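Local structure of pyridoxamine 5-phosphate-dependent dehydrase (Escherichia coli, 3B8X) at residues K74-K79 with T202-I207. The protein catalyses removal of the C3'-hydroxyl group from GDP-4-keto-6-deoxy-D-mannose, a coupled transamination and deoxygenation in the biosynthesis of L-colitose for the O-antigen. The protein carries 1 engineered substitution. Residues are numbered along the deposited sequence; the frame is centred on the assembly and turned at random.
With NA (sodium ion), chain N.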
loop_
_atom_site.group_PDB
_atom_site.type_symbol
_atom_site.label_atom_id
_atom_site.label_comp_id
_atom_site.label_asym_id
_atom_site.label_seq_id
_atom_site.Cartn_x
_atom_site.Cartn_y
_atom_site.Cartn_z
ATOM N N LYS B 74 -18.701 2.985 -17.197
ATOM C CA LYS B 74 -18.539 2.105 -18.348
ATOM C C LYS B 74 -17.102 1.599 -18.053
ATOM O O LYS B 74 -16.159 2.383 -18.174
ATOM C CB LYS B 74 -18.524 2.941 -19.639
ATOM C CG LYS B 74 -18.391 2.129 -20.908
ATOM C CD LYS B 74 -18.837 2.941 -22.117
ATOM C CE LYS B 74 -19.284 2.044 -23.273
ATOM N NZ LYS B 74 -20.373 1.084 -22.906
ATOM N N PRO B 75 -16.916 0.365 -17.593
ATOM C CA PRO B 75 -15.563 -0.101 -17.241
ATOM C C PRO B 75 -14.602 -0.020 -18.396
ATOM O O PRO B 75 -14.846 -0.570 -19.456
ATOM C CB PRO B 75 -15.771 -1.572 -16.918
ATOM C CG PRO B 75 -17.200 -1.648 -16.462
ATOM C CD PRO B 75 -17.942 -0.656 -17.314
ATOM N N ARG B 76 -13.475 0.632 -18.187
ATOM C CA ARG B 76 -12.518 0.759 -19.270
ATOM C C ARG B 76 -11.632 -0.443 -19.541
ATOM O O ARG B 76 -11.028 -0.505 -20.608
ATOM C CB ARG B 76 -11.734 2.037 -19.138
ATOM C CG ARG B 76 -12.500 3.248 -19.626
ATOM C CD ARG B 76 -12.507 4.349 -18.602
ATOM N NE ARG B 76 -12.198 5.617 -19.256
ATOM C CZ ARG B 76 -12.599 6.820 -18.849
ATOM N NH1 ARG B 76 -13.332 6.980 -17.744
ATOM N NH2 ARG B 76 -12.243 7.883 -19.556
ATOM N N LEU B 77 -11.581 -1.395 -18.606
ATOM C CA LEU B 77 -10.832 -2.649 -18.775
ATOM C C LEU B 77 -11.611 -3.692 -18.023
ATOM O O LEU B 77 -12.386 -3.337 -17.126
ATOM C CB LEU B 77 -9.386 -2.603 -18.207
ATOM C CG LEU B 77 -8.295 -1.735 -18.875
ATOM C CD1 LEU B 77 -6.982 -1.819 -18.078
ATOM C CD2 LEU B 77 -8.027 -2.136 -20.324
ATOM N N LYS B 78 -11.376 -4.961 -18.381
ATOM C CA LYS B 78 -11.984 -6.136 -17.758
ATOM C C LYS B 78 -10.957 -7.259 -17.816
ATOM O O LYS B 78 -9.979 -7.166 -18.553
ATOM C CB LYS B 78 -13.252 -6.538 -18.478
ATOM C CG LYS B 78 -12.972 -7.238 -19.757
ATOM C CD LYS B 78 -14.278 -7.442 -20.506
ATOM C CE LYS B 78 -14.023 -8.142 -21.831
ATOM N NZ LYS B 78 -13.556 -7.224 -22.923
ATOM N N LYS B 79 -11.162 -8.315 -17.039
ATOM C CA LYS B 79 -10.205 -9.421 -16.980
ATOM C C LYS B 79 -9.948 -9.922 -18.388
ATOM O O LYS B 79 -10.877 -9.923 -19.193
ATOM C CB LYS B 79 -10.758 -10.575 -16.127
ATOM C CG LYS B 79 -10.538 -10.419 -14.617
ATOM C CD LYS B 79 -10.439 -11.763 -13.924
ATOM C CE LYS B 79 -11.337 -11.800 -12.697
ATOM N NZ LYS B 79 -11.493 -13.179 -12.138
ATOM N N THR B 202 -4.111 12.982 -13.654
ATOM C CA THR B 202 -5.087 12.771 -14.715
ATOM C C THR B 202 -5.831 14.074 -14.969
ATOM O O THR B 202 -5.690 15.073 -14.221
ATOM C CB THR B 202 -6.032 11.576 -14.426
ATOM O OG1 THR B 202 -6.958 11.380 -15.502
ATOM C CG2 THR B 202 -6.783 11.786 -13.114
ATOM N N ASP B 203 -6.546 14.095 -16.094
ATOM C CA ASP B 203 -7.331 15.270 -16.456
ATOM C C ASP B 203 -8.783 14.839 -16.346
ATOM O O ASP B 203 -9.685 15.655 -16.411
ATOM C CB ASP B 203 -7.015 15.719 -17.874
ATOM C CG ASP B 203 -5.710 16.439 -17.968
ATOM O OD1 ASP B 203 -5.208 17.019 -16.960
ATOM O OD2 ASP B 203 -5.197 16.430 -19.101
ATOM N N ASP B 204 -8.980 13.538 -16.161
ATOM C CA ASP B 204 -10.291 12.946 -16.030
ATOM C C ASP B 204 -10.898 13.049 -14.632
ATOM O O ASP B 204 -10.415 12.438 -13.676
ATOM C CB ASP B 204 -10.220 11.488 -16.485
ATOM C CG ASP B 204 -11.593 10.896 -16.744
ATOM O OD1 ASP B 204 -12.376 10.696 -15.771
ATOM O OD2 ASP B 204 -11.914 10.670 -17.933
ATOM N N GLU B 205 -11.991 13.795 -14.530
ATOM C CA GLU B 205 -12.684 13.967 -13.261
ATOM C C GLU B 205 -13.248 12.681 -12.679
ATOM O O GLU B 205 -13.263 12.556 -11.454
ATOM C CB GLU B 205 -13.772 15.034 -13.356
ATOM C CG GLU B 205 -14.540 15.240 -12.047
ATOM C CD GLU B 205 -15.516 16.420 -12.130
ATOM O OE1 GLU B 205 -16.095 16.592 -13.223
ATOM O OE2 GLU B 205 -15.691 17.138 -11.116
ATOM N N GLU B 206 -13.716 11.742 -13.520
ATOM C CA GLU B 206 -14.241 10.449 -13.012
ATOM C C GLU B 206 -13.124 9.590 -12.416
ATOM O O GLU B 206 -13.261 9.017 -11.321
ATOM C CB GLU B 206 -14.981 9.595 -14.053
ATOM C CG GLU B 206 -15.673 8.359 -13.414
ATOM C CD GLU B 206 -16.205 7.366 -14.444
ATOM O OE1 GLU B 206 -15.785 7.499 -15.607
ATOM O OE2 GLU B 206 -16.965 6.425 -14.093
ATOM N N ILE B 207 -12.038 9.492 -13.175
ATOM C CA ILE B 207 -10.869 8.758 -12.725
ATOM C C ILE B 207 -10.374 9.371 -11.412
ATOM O O ILE B 207 -10.050 8.649 -10.480
ATOM C CB ILE B 207 -9.770 8.821 -13.778
ATOM C CG1 ILE B 207 -10.188 8.011 -15.000
ATOM C CG2 ILE B 207 -8.499 8.222 -13.253
ATOM C CD1 ILE B 207 -10.068 6.517 -14.828
HETATM NA NA NA N . -2.969 15.222 -19.903
HETATM O O HOH W 1 -17.350 5.830 -17.432
HETATM O O HOH W 2 -4.170 13.076 -20.434
HETATM O O HOH W 3 -3.558 15.404 -22.344
HETATM O O HOH W 4 -2.704 14.460 -17.304
HETATM O O HOH W 5 -2.054 17.639 -19.437
#
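Arg76 reaches out of the loop 74-79 and sets its guanidinium between the carboxylates of Asp204 and Glu206, a salt-bridge network joining parts of the chain whose closest CA atoms, those of Arg76 and Ile207, stay 10.5 Å apart. In sequence order, Thr202 first shapes the turn: its OG1 accepts from Asp204 N at 3.0 Å, an ST turn. Asp203 turns to another task, binding a sodium ion through OD2 together with four waters and the carbonyl oxygen of Thr177. Asp204 divides its carboxylate between two roles. OD1 N-caps the following helix, taking a nearly straight bond from Ile207 N at 2.9 Å and a weak one from Glu206 N. OD2 receives Arg76 NH2 at 3.2 Å. This bond is bent (143°), and NH2 meets OD2 from above the carboxylate plane, 47° out of it. Glu206 makes the second salt bridge, its OE1 lying 3.3 Å from Arg76 NH1, at the guanidinium edge and near its plane. CG anti to the backbone N (chi1 -172°) and an extended chain beyond carry this carboxylate to the loop, where OE2 accepts from Lys73 N and a water links OE1 to Lys74 N. Ile207 adds a loose van der Waals contact, CG1 to Arg76 NH1 at 4.3 Å, while its side chain also packs on Met181. Away from the ligand pocket of this aminotransferase-family fold, the contact joins the loop between helix 58-68 and strand 82-86 to the start of helix 205-214, just after strand 198-202, which lies between strands 51-55 and 181-185 in the mixed sheet.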